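Local coordinates for uncharacterized protein (Xanthomonas campestris pv. campestris, PDB 3HIU) that is of unknown function but belongs to the DUF892 family of ferritin-like helical-bundle proteins, at the interface of chains A and B. Coordinates in Å, arbitrary orientation; residue numbers count along the deposited sequence, not the author numbering. Chains: chain A/B, Uncharacterized protein.

Contact 1: the interface of chains A and B. Residues chain A 98, 101, 145, 148-149; chain B 105, 109, 112.
In this ferritin-like, four-helix-bundle protein of the DUF892 family, helices 92-120 and 124-159 of chain A pack against helix 94-120 of chain B on a two-fold symmetric interface. A:Gln148 carries the polar link, being long enough to cross and having an N-H for a helix carbonyl. Its CG stands anti to the backbone N (chi1 -166°) and the chain bends at chi2, which brings the terminal amide across to the partner helix. NE2 of the A:Gln148 amide donates to the backbone carbonyl O of B:Ala109 at 3.0 Å, a fairly straight bond that arrives above the carbonyl plane, though the oxygen lies almost in the plane of the glutamine amide. A methyl side chain suits B:Ala109, since it keeps the helix close: its CB meets CA of A:Gly98 at 3.9 Å, where the glycine likewise adds no bulk. B:Arg112, long and flat-tipped, bends at chi3, crosses A:Gln148 obliquely and sets its guanidinium nearly coplanar with the amide, the planes 24° apart. A:Ile145, being branched, serves two flat groups: its CG1 lies over one face of the B:Arg112 guanidinium, toward the rim, while its methyl CD1 sits over the centre of the A:Tyr101 ring and buttresses it. That tyrosine, CG anti to the backbone N (chi1 179°), reaches B:His105 edge-to-face, its phenol end (CE2, CZ and OH) at the CD2 side of the imidazole. A:Glu149 OE1 remains 5.3 Å from NH1 of B:Arg112, where the opposite charges may still attract without contact.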
# COMPACT_ATOMS: atom_id res chain seq x y z
N GLY A 98 6.72 -6.39 -2.02
CA GLY A 98 6.21 -5.43 -1.05
C GLY A 98 5.42 -4.29 -1.67
O GLY A 98 4.41 -3.83 -1.12
N TYR A 101 2.02 -5.66 -2.86
CA TYR A 101 1.09 -5.76 -1.75
C TYR A 101 0.54 -4.38 -1.33
O TYR A 101 -0.64 -4.25 -0.98
CB TYR A 101 1.80 -6.46 -0.58
CG TYR A 101 0.96 -6.60 0.66
CD1 TYR A 101 0.10 -7.69 0.83
CD2 TYR A 101 1.04 -5.66 1.68
CE1 TYR A 101 -0.66 -7.81 1.97
CE2 TYR A 101 0.28 -5.78 2.83
CZ TYR A 101 -0.57 -6.85 2.97
OH TYR A 101 -1.33 -6.97 4.11
N ILE A 145 0.93 -11.86 0.67
CA ILE A 145 1.42 -11.74 2.05
C ILE A 145 1.54 -13.11 2.72
O ILE A 145 2.32 -13.28 3.67
CB ILE A 145 0.57 -10.77 2.89
CG1 ILE A 145 1.39 -10.18 4.05
CG2 ILE A 145 -0.73 -11.44 3.34
CD1 ILE A 145 2.40 -9.11 3.63
N GLN A 148 4.76 -14.38 1.16
CA GLN A 148 5.84 -13.40 1.27
C GLN A 148 7.01 -13.97 2.04
O GLN A 148 8.15 -13.91 1.59
CB GLN A 148 5.36 -12.12 1.97
CG GLN A 148 6.34 -10.96 1.83
CD GLN A 148 6.42 -10.08 3.07
OE1 GLN A 148 5.84 -10.39 4.10
NE2 GLN A 148 7.17 -8.98 2.96
N GLU A 149 6.73 -14.54 3.20
CA GLU A 149 7.80 -15.01 4.08
C GLU A 149 8.77 -16.00 3.41
O GLU A 149 9.97 -16.01 3.72
CB GLU A 149 7.19 -15.60 5.35
CG GLU A 149 8.12 -15.57 6.54
CD GLU A 149 7.54 -16.31 7.73
OE1 GLU A 149 6.67 -17.18 7.52
OE2 GLU A 149 7.96 -16.02 8.87
N HIS B 105 0.69 -0.41 4.47
CA HIS B 105 0.91 -1.79 4.05
C HIS B 105 2.27 -2.00 3.38
O HIS B 105 2.88 -3.06 3.50
CB HIS B 105 -0.27 -2.29 3.20
CG HIS B 105 -1.39 -2.84 4.03
ND1 HIS B 105 -2.47 -2.08 4.44
CD2 HIS B 105 -1.58 -4.07 4.57
CE1 HIS B 105 -3.27 -2.82 5.17
NE2 HIS B 105 -2.76 -4.03 5.27
N ALA B 109 4.68 -5.01 4.97
CA ALA B 109 5.50 -5.90 4.19
C ALA B 109 6.99 -5.72 4.51
O ALA B 109 7.70 -6.70 4.76
CB ALA B 109 5.23 -5.72 2.71
N ARG B 112 7.86 -6.94 8.10
CA ARG B 112 7.81 -8.39 8.14
C ARG B 112 9.11 -8.96 7.60
O ARG B 112 9.71 -9.82 8.22
CB ARG B 112 6.64 -8.95 7.33
CG ARG B 112 5.26 -8.66 7.92
CD ARG B 112 4.15 -9.25 7.05
NE ARG B 112 3.75 -10.59 7.47
CZ ARG B 112 3.93 -11.70 6.76
NH1 ARG B 112 3.54 -12.86 7.25
NH2 ARG B 112 4.49 -11.66 5.56

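Contact 2: the interface of chains A and B. Residues chain A 91, 94-95, 148, 152, 155-156, 159; chain B 6, 9-10, 13, 113.
The indole of B:Trp10 lies between chains: CD of B:Arg6 covers one face near the rim, the ammonium NZ of A:Lys95 stands over the opposite face, 3.7 Å from the centroid of the five-membered ring, as a cation-pi partner, and the A:Asp91 carboxylate meets the edge. The A:Phe155 ring takes the methyl CG2 of A:Thr94 on one face and NE of B:Arg6 at its edge. Tryptophan suits this place because it offers both a broad apolar surface and an N-H. NE1 of B:Trp10 donates to OD1 of A:Asp91 at 2.8 Å, within the indole plane but from above the carboxylate plane. OD1 of A:Asp91 also accepts a hydrogen bond from NZ of B:Lys9 at 2.7 Å on its anti lone pair, and NH2 of B:Arg6 adds a salt bridge without a hydrogen bond; two donors and a nearby guanidinium should together favour an ionised aspartate. B:Arg6, bent at chi2 and chi3, grips A:Glu159 side-on, NE to OE1 at 2.7 Å and NH1 to OE2 at 3.0 Å, both on syn lone pairs and nearly straight. OD2 of B:Asp13 receives A:Lys95 NZ at 3.0 Å on its anti lone pair and B:Lys9 NZ on its syn one, so B:Lys9 bridges the two aspartates. At the far end of the indole, CD2 of A:Leu156 approaches CH2 of B:Trp10 at 3.9 Å. A:Val152 CG2 packs on the methyl of B:Ala113. This alternating charge network around the indole would help set the register of the chains if the deposited pair is biological.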
# COMPACT_ATOMS: atom_id res chain seq x y z
N ASP A 91 17.88 -6.24 -4.76
CA ASP A 91 16.59 -6.43 -4.11
C ASP A 91 15.32 -6.67 -4.93
O ASP A 91 14.35 -7.15 -4.38
CB ASP A 91 16.34 -5.24 -3.18
CG ASP A 91 16.78 -5.52 -1.79
OD1 ASP A 91 17.18 -4.58 -1.08
OD2 ASP A 91 16.73 -6.70 -1.39
N THR A 94 11.93 -9.25 -3.56
CA THR A 94 11.21 -9.10 -2.29
C THR A 94 10.58 -7.72 -2.22
O THR A 94 9.43 -7.57 -1.80
CB THR A 94 12.13 -9.33 -1.06
OG1 THR A 94 12.67 -8.08 -0.60
CG2 THR A 94 13.26 -10.28 -1.42
N LYS A 95 11.34 -6.71 -2.63
CA LYS A 95 10.88 -5.33 -2.61
C LYS A 95 9.69 -5.13 -3.54
O LYS A 95 8.76 -4.38 -3.22
CB LYS A 95 12.02 -4.39 -3.01
CG LYS A 95 13.20 -4.40 -2.05
CD LYS A 95 12.82 -3.85 -0.68
CE LYS A 95 14.04 -3.76 0.24
NZ LYS A 95 13.69 -3.25 1.60
N GLN A 148 4.76 -14.38 1.16
CA GLN A 148 5.84 -13.40 1.27
C GLN A 148 7.01 -13.97 2.04
O GLN A 148 8.15 -13.91 1.59
CB GLN A 148 5.36 -12.12 1.97
CG GLN A 148 6.34 -10.96 1.83
CD GLN A 148 6.42 -10.08 3.07
OE1 GLN A 148 5.84 -10.39 4.10
NE2 GLN A 148 7.17 -8.98 2.96
N VAL A 152 11.20 -14.07 0.85
CA VAL A 152 12.24 -13.41 1.61
C VAL A 152 13.30 -14.40 2.09
O VAL A 152 14.49 -14.18 1.91
CB VAL A 152 11.67 -12.64 2.81
CG1 VAL A 152 12.80 -12.01 3.59
CG2 VAL A 152 10.69 -11.57 2.34
N PHE A 155 15.28 -15.90 -0.78
CA PHE A 155 16.15 -14.86 -1.29
C PHE A 155 17.39 -14.72 -0.42
O PHE A 155 18.52 -14.70 -0.91
CB PHE A 155 15.43 -13.52 -1.35
CG PHE A 155 16.31 -12.40 -1.77
CD1 PHE A 155 16.41 -12.04 -3.10
CD2 PHE A 155 17.07 -11.72 -0.83
CE1 PHE A 155 17.24 -11.02 -3.49
CE2 PHE A 155 17.90 -10.69 -1.22
CZ PHE A 155 17.98 -10.34 -2.56
N LEU A 156 17.16 -14.62 0.89
CA LEU A 156 18.25 -14.48 1.84
C LEU A 156 19.20 -15.65 1.70
O LEU A 156 20.35 -15.46 1.29
CB LEU A 156 17.71 -14.41 3.28
CG LEU A 156 17.03 -13.09 3.66
CD1 LEU A 156 16.48 -13.16 5.08
CD2 LEU A 156 17.98 -11.92 3.50
N GLU A 159 21.31 -15.73 -1.30
CA GLU A 159 22.31 -14.69 -1.53
C GLU A 159 23.56 -14.83 -0.66
O GLU A 159 24.60 -14.24 -0.96
CB GLU A 159 21.71 -13.29 -1.36
CG GLU A 159 21.94 -12.67 0.01
CD GLU A 159 21.69 -11.16 0.01
OE1 GLU A 159 21.00 -10.68 0.93
OE2 GLU A 159 22.19 -10.47 -0.91
N ARG B 6 22.87 -7.14 4.77
CA ARG B 6 21.54 -7.15 4.16
C ARG B 6 20.52 -6.57 5.14
O ARG B 6 19.64 -5.81 4.76
CB ARG B 6 21.12 -8.56 3.75
CG ARG B 6 19.63 -8.69 3.48
CD ARG B 6 19.23 -7.79 2.32
NE ARG B 6 19.94 -8.17 1.11
CZ ARG B 6 20.09 -7.38 0.05
NH1 ARG B 6 20.76 -7.82 -1.01
NH2 ARG B 6 19.57 -6.16 0.05
N LYS B 9 21.15 -3.04 5.07
CA LYS B 9 20.55 -2.58 3.81
C LYS B 9 19.04 -2.27 3.92
O LYS B 9 18.59 -1.20 3.50
CB LYS B 9 20.81 -3.62 2.72
CG LYS B 9 20.80 -3.06 1.31
CD LYS B 9 19.40 -3.09 0.73
CE LYS B 9 19.33 -2.29 -0.57
NZ LYS B 9 17.90 -2.02 -0.92
N TRP B 10 18.27 -3.22 4.48
CA TRP B 10 16.82 -3.05 4.66
C TRP B 10 16.49 -2.13 5.82
O TRP B 10 15.48 -1.43 5.79
CB TRP B 10 16.12 -4.40 4.81
CG TRP B 10 16.18 -5.18 3.54
CD1 TRP B 10 16.49 -4.69 2.33
CD2 TRP B 10 15.89 -6.57 3.36
NE1 TRP B 10 16.44 -5.69 1.39
CE2 TRP B 10 16.06 -6.85 2.00
CE3 TRP B 10 15.51 -7.60 4.21
CZ2 TRP B 10 15.87 -8.12 1.46
CZ3 TRP B 10 15.31 -8.87 3.68
CH2 TRP B 10 15.49 -9.12 2.32
N ASP B 13 16.60 1.36 4.22
CA ASP B 13 15.41 1.62 3.42
C ASP B 13 14.30 2.12 4.34
O ASP B 13 13.71 3.17 4.10
CB ASP B 13 14.93 0.35 2.69
CG ASP B 13 15.83 -0.05 1.53
OD1 ASP B 13 16.58 0.80 1.02
OD2 ASP B 13 15.80 -1.23 1.13
N ALA B 113 9.55 -8.46 6.45
CA ALA B 113 10.77 -8.95 5.81
C ALA B 113 12.04 -8.51 6.56
O ALA B 113 13.10 -9.10 6.37
CB ALA B 113 10.83 -8.55 4.35

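Contact 1 and contact 2 are neighbouring patches of one surface, their C-alpha centres about 11 Å apart. A:Gln148 belongs to both, and helices 92-120 and 124-159 of chain A run through each, as does helix 94-120 of chain B; contact 2 additionally recruits the first helix of chain B, 2-28. Contact 1 joins helices through small side chains and a glutamine bond; contact 2 extends the same surface with charged pairs, which may help orient the chains. Two-fold symmetry repeats both patches with the chains exchanged, consistent with a dimer, although the structure alone does not show that this pair forms in the cell.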